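Local coordinates for hypothetical protein PG0816 (PDB 2APL), which is of unknown function but belongs to the DUF1896 family and folds as an elongated, mainly helical monomer without strands, at residues R13-T18 with M61-L66; Y19-E22 with M27-N30; L82-E87 with H129-L134; D119-E122 with E126-H129. One frame throughout, in Å; residues are numbered along the deposited sequence.

All four contacts lie in one chain, built of helices without strands. Contacts 1 and 2 both use helix 3-23, on adjoining segments, with centres about 12 Å apart; contact 1 pairs it with helix 55-67, contact 2 with the loop before helix 31-51. Contacts 3 and 4 come later along the chain and share His129 and helix 126-143; their centres lie about 13 Å apart, and they touch where Leu130 CD2 packs on Phe121 CE2. Contacts 1 and 3 lie on opposite sides of the chain's centre, about 29 Å between centres. The contacts thus fall in two groups, one early and one late, consistent with two helical lobes of a single chain.

Contact 1 (R13-T18 with M61-L66); sequences RLKLET and MASEVL
Two helices of this all-helical chain, 3-23 and 55-67, pack here through a small apolar patch edged by one polar bond. Their short segments run in broadly the same direction, with a crossing angle of -40° and axes 10.7 Å apart at closest approach. That spacing is bridged mainly by one side chain, Leu66. Its CG lies anti to the backbone N (chi1 -160°), which carries the forked end across to helix 3-23. One methyl, CD2, reaches Lys15 CB at 3.8 Å, while CG and CD1 both lie 4.1 Å from Leu16 CB. A branched leucine suits the place because its two methyls can spread over neighbouring positions of the facing helix. Leu66 also packs on Phe12 of helix 3-23 and on Ala41 of helix 31-51, and Leu16 leans on Arg37 and Leu70, so the apolar patch belongs to a three-helix arrangement. Lysine suits the border of the patch: its CB rests on Leu66 while the rest of the chain, bent at chi3 (70°), leads the ammonium out to Ser63. The hydroxyl of Ser63 also bonds the carbonyl of Glu59 one turn earlier, so the same oxygen ties its own helix and the neighbouring one. Across the gap, Lys15 NZ donates to Ser63 OG at 2.5 Å, unusually short for an ammonium donor, so the exact length is uncertain.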
loop_
_atom_site.group_PDB
_atom_site.type_symbol
_atom_site.label_atom_id
_atom_site.label_comp_id
_atom_site.label_asym_id
_atom_site.label_seq_id
_atom_site.Cartn_x
_atom_site.Cartn_y
_atom_site.Cartn_z
ATOM N N ARG A 13 -4.220 -15.223 -4.330
ATOM C CA ARG A 13 -3.880 -14.356 -5.468
ATOM C C ARG A 13 -4.898 -13.226 -5.734
ATOM O O ARG A 13 -4.503 -12.076 -5.852
ATOM C CB ARG A 13 -3.612 -15.144 -6.759
ATOM C CG ARG A 13 -3.151 -14.187 -7.905
ATOM C CD ARG A 13 -2.643 -14.941 -9.163
ATOM N NE ARG A 13 -2.051 -13.941 -10.044
ATOM C CZ ARG A 13 -0.774 -13.942 -10.411
ATOM N NH1 ARG A 13 0.015 -14.940 -10.037
ATOM N NH2 ARG A 13 -0.308 -12.965 -11.194
ATOM N N LEU A 14 -6.187 -13.551 -5.790
ATOM C CA LEU A 14 -7.223 -12.560 -5.966
ATOM C C LEU A 14 -7.208 -11.490 -4.843
ATOM O O LEU A 14 -7.278 -10.308 -5.133
ATOM C CB LEU A 14 -8.617 -13.196 -6.102
ATOM C CG LEU A 14 -9.700 -12.204 -6.535
ATOM C CD1 LEU A 14 -9.326 -11.454 -7.820
ATOM C CD2 LEU A 14 -11.063 -12.889 -6.650
ATOM N N LYS A 15 -7.102 -11.920 -3.584
ATOM C CA LYS A 15 -7.059 -10.979 -2.466
ATOM C C LYS A 15 -5.883 -9.997 -2.608
ATOM O O LYS A 15 -6.010 -8.816 -2.267
ATOM C CB LYS A 15 -6.902 -11.729 -1.138
ATOM C CG LYS A 15 -8.168 -12.491 -0.675
ATOM C CD LYS A 15 -7.897 -13.195 0.686
ATOM C CE LYS A 15 -7.767 -12.207 1.826
ATOM N NZ LYS A 15 -7.605 -12.986 3.063
ATOM N N LEU A 16 -4.729 -10.505 -3.063
ATOM C CA LEU A 16 -3.510 -9.693 -3.117
ATOM C C LEU A 16 -3.624 -8.778 -4.327
ATOM O O LEU A 16 -3.287 -7.583 -4.262
ATOM C CB LEU A 16 -2.241 -10.574 -3.302
ATOM C CG LEU A 16 -0.884 -9.840 -3.437
ATOM C CD1 LEU A 16 -0.621 -8.831 -2.273
ATOM C CD2 LEU A 16 0.264 -10.867 -3.510
ATOM N N GLU A 17 -4.145 -9.308 -5.431
ATOM C CA GLU A 17 -4.336 -8.422 -6.614
ATOM C C GLU A 17 -5.231 -7.240 -6.281
ATOM O O GLU A 17 -4.918 -6.073 -6.595
ATOM C CB GLU A 17 -4.838 -9.195 -7.808
ATOM C CG GLU A 17 -3.735 -10.081 -8.459
ATOM C CD GLU A 17 -4.308 -10.830 -9.625
ATOM O OE1 GLU A 17 -5.508 -10.657 -9.900
ATOM O OE2 GLU A 17 -3.597 -11.568 -10.283
ATOM N N THR A 18 -6.336 -7.522 -5.629
ATOM C CA THR A 18 -7.292 -6.475 -5.238
ATOM C C THR A 18 -6.630 -5.428 -4.284
ATOM O O THR A 18 -6.763 -4.237 -4.459
ATOM C CB THR A 18 -8.530 -7.125 -4.655
ATOM O OG1 THR A 18 -9.136 -7.957 -5.675
ATOM C CG2 THR A 18 -9.561 -6.054 -4.157
HETATM N N MSE A 61 -3.924 -16.714 9.189
HETATM C CA MSE A 61 -2.490 -16.515 9.263
HETATM C C MSE A 61 -1.808 -16.431 7.871
HETATM O O MSE A 61 -0.847 -15.711 7.723
HETATM C CB MSE A 61 -1.834 -17.523 10.226
HETATM C CG MSE A 61 -1.597 -18.882 9.639
HETATM SE SE MSE A 61 -0.936 -20.104 11.108
HETATM C CE MSE A 61 -2.720 -20.453 12.037
ATOM N N ALA A 62 -2.299 -17.168 6.876
ATOM C CA ALA A 62 -1.862 -16.997 5.476
ATOM C C ALA A 62 -2.116 -15.568 4.910
ATOM O O ALA A 62 -1.304 -15.044 4.134
ATOM C CB ALA A 62 -2.518 -18.011 4.587
ATOM N N SER A 63 -3.255 -14.974 5.279
ATOM C CA SER A 63 -3.555 -13.606 4.915
ATOM C C SER A 63 -2.589 -12.616 5.557
ATOM O O SER A 63 -2.205 -11.655 4.892
ATOM C CB SER A 63 -5.004 -13.280 5.241
ATOM O OG SER A 63 -5.800 -14.107 4.396
ATOM N N GLU A 64 -2.156 -12.876 6.808
ATOM C CA GLU A 64 -1.153 -12.000 7.468
ATOM C C GLU A 64 0.161 -12.063 6.681
ATOM O O GLU A 64 0.815 -11.020 6.486
ATOM C CB GLU A 64 -0.899 -12.411 8.932
ATOM C CG GLU A 64 -2.188 -12.613 9.724
ATOM C CD GLU A 64 -2.469 -11.528 10.738
ATOM O OE1 GLU A 64 -2.378 -10.320 10.356
ATOM O OE2 GLU A 64 -2.787 -11.885 11.919
ATOM N N VAL A 65 0.506 -13.278 6.198
ATOM C CA VAL A 65 1.661 -13.513 5.309
ATOM C C VAL A 65 1.518 -12.748 3.970
ATOM O O VAL A 65 2.445 -12.036 3.493
ATOM C CB VAL A 65 1.878 -15.057 5.066
ATOM C CG1 VAL A 65 2.983 -15.322 4.043
ATOM C CG2 VAL A 65 2.361 -15.718 6.445
ATOM N N LEU A 66 0.341 -12.897 3.396
ATOM C CA LEU A 66 0.031 -12.216 2.136
ATOM C C LEU A 66 0.314 -10.698 2.189
ATOM O O LEU A 66 0.915 -10.129 1.276
ATOM C CB LEU A 66 -1.437 -12.486 1.811
ATOM C CG LEU A 66 -1.886 -12.295 0.371
ATOM C CD1 LEU A 66 -1.227 -13.424 -0.478
ATOM C CD2 LEU A 66 -3.437 -12.325 0.297
#

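Contact 2 (Y19-E22 with M27-N30); sequences YLNE and MSGN
Leu20 and Asn21, near the end of helix 3-23, meet Ser28 in the first shell, with selenomethionine Met27 at the margin. The CB of Leu20 lies 3.9 Å from Ser28 CA, so the leucine root rests against the turn backbone, and its CD2 comes within 4.4 Å of Met27 CB. Asn21 approaches differently. Its bond to CB points away from the loop, but CG stands anti to the carbonyl carbon (chi1 -75°) and the amide end swings back, placing OD1 3.2 Å from Ser28 CB. A water joins the two sides, 2.9 Å from Asn21 OD1 and 2.7 Å from Ser28 O. Farther out, a type I beta turn from Met27 to Asn30, closed by the bond from Asn30 N to Met27 O, presents Ser28 to the helix. Ser28 OG is occupied by the carbonyl of Pro25, which fixes the side chain within the loop, and Asn30 is the N-cap of helix 31-51, its OD1 accepting from Phe33 N. Leu20 continues into apolar packing with Phe33, Ile34 and Leu70. Serine is small enough for the helix to come close, and asparagine, exposed on the helix, can turn its amide oxygen to the water that also contacts Ser28 O. The chemistry implies a junction packed closely on the leucine side and bridged by a water on the asparagine side.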
loop_
_atom_site.group_PDB
_atom_site.type_symbol
_atom_site.label_atom_id
_atom_site.label_comp_id
_atom_site.label_asym_id
_atom_site.label_seq_id
_atom_site.Cartn_x
_atom_site.Cartn_y
_atom_site.Cartn_z
ATOM N N TYR A 19 -5.923 -5.929 -3.290
ATOM C CA TYR A 19 -5.286 -5.105 -2.287
ATOM C C TYR A 19 -4.252 -4.184 -2.940
ATOM O O TYR A 19 -4.211 -3.002 -2.629
ATOM C CB TYR A 19 -4.617 -6.011 -1.229
ATOM C CG TYR A 19 -4.067 -5.200 -0.064
ATOM C CD1 TYR A 19 -4.907 -4.811 0.940
ATOM C CD2 TYR A 19 -2.684 -4.851 0.030
ATOM C CE1 TYR A 19 -4.469 -4.062 2.014
ATOM C CE2 TYR A 19 -2.208 -4.113 1.154
ATOM C CZ TYR A 19 -3.135 -3.697 2.120
ATOM O OH TYR A 19 -2.799 -2.987 3.265
ATOM N N LEU A 20 -3.420 -4.728 -3.819
ATOM C CA LEU A 20 -2.456 -3.901 -4.557
ATOM C C LEU A 20 -3.135 -2.898 -5.510
ATOM O O LEU A 20 -2.755 -1.723 -5.557
ATOM C CB LEU A 20 -1.457 -4.775 -5.322
ATOM C CG LEU A 20 -0.567 -5.685 -4.445
ATOM C CD1 LEU A 20 0.258 -6.589 -5.354
ATOM C CD2 LEU A 20 0.411 -4.887 -3.564
ATOM N N ASN A 21 -4.177 -3.351 -6.213
ATOM C CA ASN A 21 -4.915 -2.484 -7.090
ATOM C C ASN A 21 -5.393 -1.277 -6.307
ATOM O O ASN A 21 -5.332 -0.128 -6.823
ATOM C CB ASN A 21 -6.148 -3.146 -7.704
ATOM C CG ASN A 21 -5.821 -4.117 -8.795
ATOM O OD1 ASN A 21 -4.659 -4.216 -9.293
ATOM N ND2 ASN A 21 -6.838 -4.954 -9.134
ATOM N N GLU A 22 -5.805 -1.497 -5.054
ATOM C CA GLU A 22 -6.376 -0.357 -4.302
ATOM C C GLU A 22 -5.321 0.536 -3.636
ATOM O O GLU A 22 -5.494 1.730 -3.566
ATOM C CB GLU A 22 -7.349 -0.856 -3.215
ATOM C CG GLU A 22 -8.586 -1.588 -3.782
ATOM C CD GLU A 22 -9.419 -2.324 -2.696
ATOM O OE1 GLU A 22 -8.822 -2.814 -1.691
ATOM O OE2 GLU A 22 -10.667 -2.430 -2.867
HETATM N N MSE A 27 2.549 -1.080 -7.855
HETATM C CA MSE A 27 3.000 -2.480 -7.767
HETATM C C MSE A 27 2.013 -3.487 -8.324
HETATM O O MSE A 27 2.352 -4.644 -8.483
HETATM C CB MSE A 27 3.259 -2.849 -6.292
HETATM C CG MSE A 27 4.291 -1.918 -5.606
HETATM SE SE MSE A 27 4.340 -2.504 -3.694
HETATM C CE MSE A 27 6.067 -1.847 -3.374
ATOM N N SER A 28 0.797 -3.033 -8.658
ATOM C CA SER A 28 -0.302 -3.937 -8.969
ATOM C C SER A 28 -0.160 -4.730 -10.281
ATOM O O SER A 28 -0.938 -5.669 -10.539
ATOM C CB SER A 28 -1.654 -3.199 -8.944
ATOM O OG SER A 28 -1.740 -2.255 -10.000
ATOM N N GLY A 29 0.800 -4.365 -11.114
ATOM C CA GLY A 29 1.065 -5.176 -12.295
ATOM C C GLY A 29 2.318 -5.995 -12.158
ATOM O O GLY A 29 2.776 -6.602 -13.151
ATOM N N ASN A 30 2.868 -6.092 -10.927
ATOM C CA ASN A 30 4.106 -6.852 -10.733
ATOM C C ASN A 30 3.810 -8.347 -10.594
ATOM O O ASN A 30 3.600 -8.870 -9.483
ATOM C CB ASN A 30 4.918 -6.328 -9.515
ATOM C CG ASN A 30 6.355 -6.787 -9.538
ATOM O OD1 ASN A 30 6.647 -7.964 -9.709
ATOM N ND2 ASN A 30 7.269 -5.847 -9.414
HETATM O O HOH W 1 -3.147 -6.710 -9.279
#

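Contact 3 (L82-E87 with H129-L134); sequences LEREFE and HLYTEL
Arg84 and Glu85, in the last turn of helix 74-85, close round the phenol of Tyr131 from helix 126-143, a helix-to-helix contact at the surface of this all-helical fold. Arg84 comes first. Its aliphatic part does the touching: CB and CD each lie 3.1 Å from Tyr131 OH, while the extended chain runs across the tyrosine side chain at about a right angle. The guanidinium lies farther along, meeting Tyr131 CE1 at its own edge with NH1 3.9 Å away, the two planes 62° apart. An arginine suits this exposed place because its methylenes can cover the phenol while its charge stays near solvent. Next comes Glu85, the last helical residue. Its chain folds at chi2 (-57°), which brings the carboxylate back to the phenol instead of letting it run outward; the same side chain also touches Thr135. At Phe86 the backbone leaves helical geometry, and its ring packs on Ile138 and Val139, extending the interface into the apolar interior. Tyrosine is apt because it is long enough to span the gap, where Glu85 CA and Thr132 CA, the nearest pair, are still 10.0 Å apart. Its side chain also touches Val81 of helix 74-85. The carboxylate stands nearly perpendicular to the ring (86°); Glu85 OE2 lies near the ring plane, at its edge, and accepts from Tyr131 OH over a very short 2.5 Å.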
loop_
_atom_site.group_PDB
_atom_site.type_symbol
_atom_site.label_atom_id
_atom_site.label_comp_id
_atom_site.label_asym_id
_atom_site.label_seq_id
_atom_site.Cartn_x
_atom_site.Cartn_y
_atom_site.Cartn_z
ATOM N N LEU A 82 -3.918 14.958 0.418
ATOM C CA LEU A 82 -4.635 15.757 -0.621
ATOM C C LEU A 82 -6.116 15.966 -0.352
ATOM O O LEU A 82 -6.631 17.092 -0.573
ATOM C CB LEU A 82 -4.401 15.200 -2.050
ATOM C CG LEU A 82 -2.942 15.210 -2.613
ATOM C CD1 LEU A 82 -2.875 14.220 -3.777
ATOM C CD2 LEU A 82 -2.486 16.615 -3.034
ATOM N N GLU A 83 -6.798 14.926 0.155
ATOM C CA GLU A 83 -8.204 15.037 0.540
ATOM C C GLU A 83 -8.415 15.853 1.807
ATOM O O GLU A 83 -9.378 16.625 1.895
ATOM C CB GLU A 83 -8.833 13.653 0.725
ATOM C CG GLU A 83 -8.739 12.756 -0.502
ATOM C CD GLU A 83 -9.477 11.457 -0.359
ATOM O OE1 GLU A 83 -10.043 11.025 -1.385
ATOM O OE2 GLU A 83 -9.513 10.885 0.757
ATOM N N ARG A 84 -7.541 15.700 2.801
ATOM C CA ARG A 84 -7.758 16.373 4.091
ATOM C C ARG A 84 -7.312 17.822 4.101
ATOM O O ARG A 84 -7.920 18.663 4.772
ATOM C CB ARG A 84 -7.060 15.626 5.225
ATOM C CG ARG A 84 -7.764 14.348 5.719
ATOM C CD ARG A 84 -6.838 13.672 6.713
ATOM N NE ARG A 84 -7.499 12.700 7.575
ATOM C CZ ARG A 84 -6.859 11.843 8.374
ATOM N NH1 ARG A 84 -5.519 11.838 8.423
ATOM N NH2 ARG A 84 -7.558 10.985 9.124
ATOM N N GLU A 85 -6.259 18.107 3.342
ATOM C CA GLU A 85 -5.565 19.368 3.454
ATOM C C GLU A 85 -5.721 20.255 2.218
ATOM O O GLU A 85 -5.489 21.452 2.290
ATOM C CB GLU A 85 -4.064 19.129 3.764
ATOM C CG GLU A 85 -3.785 18.141 4.925
ATOM C CD GLU A 85 -4.428 18.543 6.254
ATOM O OE1 GLU A 85 -4.484 19.741 6.548
ATOM O OE2 GLU A 85 -4.889 17.659 7.010
ATOM N N PHE A 86 -6.075 19.677 1.085
ATOM C CA PHE A 86 -6.096 20.446 -0.168
ATOM C C PHE A 86 -7.446 20.320 -0.898
ATOM O O PHE A 86 -7.540 20.490 -2.115
ATOM C CB PHE A 86 -4.920 20.020 -1.061
ATOM C CG PHE A 86 -3.571 20.311 -0.442
ATOM C CD1 PHE A 86 -3.031 21.594 -0.512
ATOM C CD2 PHE A 86 -2.869 19.305 0.245
ATOM C CE1 PHE A 86 -1.855 21.888 0.087
ATOM C CE2 PHE A 86 -1.657 19.605 0.867
ATOM C CZ PHE A 86 -1.141 20.883 0.760
ATOM N N GLU A 87 -8.490 20.060 -0.122
ATOM C CA GLU A 87 -9.811 19.787 -0.656
ATOM C C GLU A 87 -10.354 20.972 -1.472
ATOM O O GLU A 87 -10.935 20.779 -2.537
ATOM C CB GLU A 87 -10.741 19.391 0.493
ATOM C CG GLU A 87 -11.902 18.553 0.105
ATOM C CD GLU A 87 -13.144 19.352 -0.101
ATOM O OE1 GLU A 87 -13.354 20.316 0.659
ATOM O OE2 GLU A 87 -13.938 19.000 -0.999
ATOM N N HIS A 129 4.755 13.568 11.891
ATOM C CA HIS A 129 5.873 14.253 11.272
ATOM C C HIS A 129 5.895 14.115 9.750
ATOM O O HIS A 129 6.053 15.109 9.023
ATOM C CB HIS A 129 7.206 13.790 11.857
ATOM C CG HIS A 129 7.404 14.163 13.293
ATOM N ND1 HIS A 129 7.560 13.222 14.288
ATOM C CD2 HIS A 129 7.504 15.374 13.901
ATOM C CE1 HIS A 129 7.725 13.832 15.452
ATOM N NE2 HIS A 129 7.693 15.140 15.246
ATOM N N LEU A 130 5.784 12.874 9.284
ATOM C CA LEU A 130 5.646 12.597 7.867
ATOM C C LEU A 130 4.493 13.406 7.240
ATOM O O LEU A 130 4.693 14.121 6.267
ATOM C CB LEU A 130 5.439 11.071 7.626
ATOM C CG LEU A 130 5.197 10.718 6.164
ATOM C CD1 LEU A 130 6.369 11.169 5.256
ATOM C CD2 LEU A 130 4.903 9.222 6.034
ATOM N N TYR A 131 3.300 13.287 7.815
ATOM C CA TYR A 131 2.101 13.922 7.272
ATOM C C TYR A 131 2.220 15.452 7.129
ATOM O O TYR A 131 1.778 16.039 6.110
ATOM C CB TYR A 131 0.921 13.576 8.164
ATOM C CG TYR A 131 -0.433 14.042 7.685
ATOM C CD1 TYR A 131 -1.298 13.167 7.032
ATOM C CD2 TYR A 131 -0.865 15.342 7.929
ATOM C CE1 TYR A 131 -2.568 13.587 6.604
ATOM C CE2 TYR A 131 -2.096 15.776 7.503
ATOM C CZ TYR A 131 -2.953 14.900 6.860
ATOM O OH TYR A 131 -4.192 15.347 6.452
ATOM N N THR A 132 2.774 16.078 8.176
ATOM C CA THR A 132 2.996 17.499 8.190
ATOM C C THR A 132 4.041 17.826 7.142
ATOM O O THR A 132 3.914 18.822 6.410
ATOM C CB THR A 132 3.473 17.936 9.588
ATOM O OG1 THR A 132 2.429 17.638 10.525
ATOM C CG2 THR A 132 3.848 19.419 9.637
ATOM N N GLU A 133 5.060 16.968 7.026
ATOM C CA GLU A 133 6.144 17.310 6.108
ATOM C C GLU A 133 5.611 17.226 4.668
ATOM O O GLU A 133 5.931 18.079 3.829
ATOM C CB GLU A 133 7.361 16.421 6.363
ATOM C CG GLU A 133 8.585 16.826 5.666
ATOM C CD GLU A 133 9.849 16.150 6.203
ATOM O OE1 GLU A 133 9.786 15.218 7.062
ATOM O OE2 GLU A 133 10.938 16.596 5.767
ATOM N N LEU A 134 4.831 16.181 4.374
ATOM C CA LEU A 134 4.196 16.039 3.041
ATOM C C LEU A 134 3.253 17.209 2.680
ATOM O O LEU A 134 3.271 17.714 1.542
ATOM C CB LEU A 134 3.434 14.703 2.948
ATOM C CG LEU A 134 4.295 13.426 2.891
ATOM C CD1 LEU A 134 3.334 12.182 3.130
ATOM C CD2 LEU A 134 5.144 13.287 1.593
#

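Contact 4 (D119-E122 with E126-H129); sequences DDFE and EYEH
The ring of Tyr127 is covered on one face by the CG methylene of Glu122, a CH-pi contact that packs the preceding loop on helix 126-143 in this all-helical fold. CG sits 3.5 Å from the ring centroid and 4° off its normal, so the methylene is centred on the ring. The two side chains lie side by side and point the same way, both with CG anti to the backbone N; Glu122 (chi1 -161°) stays extended beyond CG. Glutamate suits this exposed spot, since its aliphatic part can pack on the aromatic while its carboxylate runs on toward solvent. Phe121 takes the ring's edge instead: its CE2 lies 3.8 Å from Tyr127 CD1, and the side chains cross at about a right angle. The far end of the phenylalanine reaches Glu126, CZ coming 3.7 Å from Glu126 C and CE1 3.8 Å from Glu126 CG. A large flat side chain suits the place because it lies between Glu126 and the interior, where Phe72 meets Phe121 edge-to-face and also packs against Tyr127. The carboxylate of Glu126 turns to Ser124, with OE2 bonded to that hydroxyl, leaving its methylenes to Phe121. The loop backbone packs closely as well: Glu122 O lies 3.3 Å from Tyr127 CB.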
loop_
_atom_site.group_PDB
_atom_site.type_symbol
_atom_site.label_atom_id
_atom_site.label_comp_id
_atom_site.label_asym_id
_atom_site.label_seq_id
_atom_site.Cartn_x
_atom_site.Cartn_y
_atom_site.Cartn_z
ATOM N N ASP A 119 5.130 -1.747 8.938
ATOM C CA ASP A 119 3.681 -1.996 9.031
ATOM C C ASP A 119 2.959 -1.174 10.113
ATOM O O ASP A 119 1.811 -0.793 9.951
ATOM C CB ASP A 119 3.422 -3.491 9.187
ATOM C CG ASP A 119 3.559 -4.213 7.873
ATOM O OD1 ASP A 119 3.473 -3.549 6.807
ATOM O OD2 ASP A 119 3.739 -5.423 7.881
ATOM N N ASP A 120 3.644 -0.911 11.210
ATOM C CA ASP A 120 3.083 -0.185 12.336
ATOM C C ASP A 120 3.407 1.303 12.300
ATOM O O ASP A 120 3.187 2.000 13.299
ATOM C CB ASP A 120 3.724 -0.738 13.597
ATOM C CG ASP A 120 5.116 -1.294 13.316
ATOM O OD1 ASP A 120 6.101 -0.552 13.573
ATOM O OD2 ASP A 120 5.184 -2.438 12.751
ATOM N N PHE A 121 3.922 1.782 11.166
ATOM C CA PHE A 121 4.358 3.189 11.042
ATOM C C PHE A 121 3.254 4.199 11.303
ATOM O O PHE A 121 3.464 5.202 11.985
ATOM C CB PHE A 121 5.014 3.482 9.702
ATOM C CG PHE A 121 5.532 4.901 9.605
ATOM C CD1 PHE A 121 6.743 5.263 10.225
ATOM C CD2 PHE A 121 4.792 5.877 8.943
ATOM C CE1 PHE A 121 7.229 6.580 10.158
ATOM C CE2 PHE A 121 5.271 7.211 8.870
ATOM C CZ PHE A 121 6.490 7.552 9.497
ATOM N N GLU A 122 2.069 3.934 10.766
ATOM C CA GLU A 122 0.995 4.889 10.902
ATOM C C GLU A 122 0.539 5.145 12.343
ATOM O O GLU A 122 0.151 6.286 12.677
ATOM C CB GLU A 122 -0.168 4.565 9.974
ATOM C CG GLU A 122 -1.045 5.778 9.770
ATOM C CD GLU A 122 -2.399 5.473 9.202
ATOM O OE1 GLU A 122 -2.532 4.487 8.449
ATOM O OE2 GLU A 122 -3.329 6.244 9.499
ATOM N N GLU A 126 6.114 9.058 14.654
ATOM C CA GLU A 126 6.685 9.719 13.493
ATOM C C GLU A 126 5.732 9.902 12.304
ATOM O O GLU A 126 6.005 10.723 11.421
ATOM C CB GLU A 126 8.098 9.222 13.116
ATOM C CG GLU A 126 8.504 7.833 13.550
ATOM C CD GLU A 126 8.892 7.680 15.033
ATOM O OE1 GLU A 126 9.468 8.603 15.669
ATOM O OE2 GLU A 126 8.629 6.586 15.562
ATOM N N TYR A 127 4.584 9.219 12.324
ATOM C CA TYR A 127 3.542 9.465 11.316
ATOM C C TYR A 127 3.145 10.943 11.179
ATOM O O TYR A 127 3.051 11.464 10.084
ATOM C CB TYR A 127 2.275 8.595 11.512
ATOM C CG TYR A 127 1.308 8.759 10.342
ATOM C CD1 TYR A 127 1.650 8.279 9.058
ATOM C CD2 TYR A 127 0.086 9.425 10.488
ATOM C CE1 TYR A 127 0.795 8.450 7.958
ATOM C CE2 TYR A 127 -0.780 9.607 9.377
ATOM C CZ TYR A 127 -0.410 9.112 8.127
ATOM O OH TYR A 127 -1.226 9.263 7.028
ATOM N N GLU A 128 2.896 11.608 12.304
ATOM C CA GLU A 128 2.419 12.980 12.264
ATOM C C GLU A 128 3.482 13.865 11.614
ATOM O O GLU A 128 3.153 14.766 10.847
ATOM C CB GLU A 128 2.019 13.499 13.663
ATOM C CG GLU A 128 1.882 12.440 14.780
ATOM C CD GLU A 128 0.973 11.203 14.467
ATOM O OE1 GLU A 128 -0.095 11.343 13.809
ATOM O OE2 GLU A 128 1.329 10.079 14.910
ATOM N N HIS A 129 4.755 13.568 11.891
ATOM C CA HIS A 129 5.873 14.253 11.272
ATOM C C HIS A 129 5.895 14.115 9.750
ATOM O O HIS A 129 6.053 15.109 9.023
ATOM C CB HIS A 129 7.206 13.790 11.857
ATOM C CG HIS A 129 7.404 14.163 13.293
ATOM N ND1 HIS A 129 7.560 13.222 14.288
ATOM C CD2 HIS A 129 7.504 15.374 13.901
ATOM C CE1 HIS A 129 7.725 13.832 15.452
ATOM N NE2 HIS A 129 7.693 15.140 15.246
#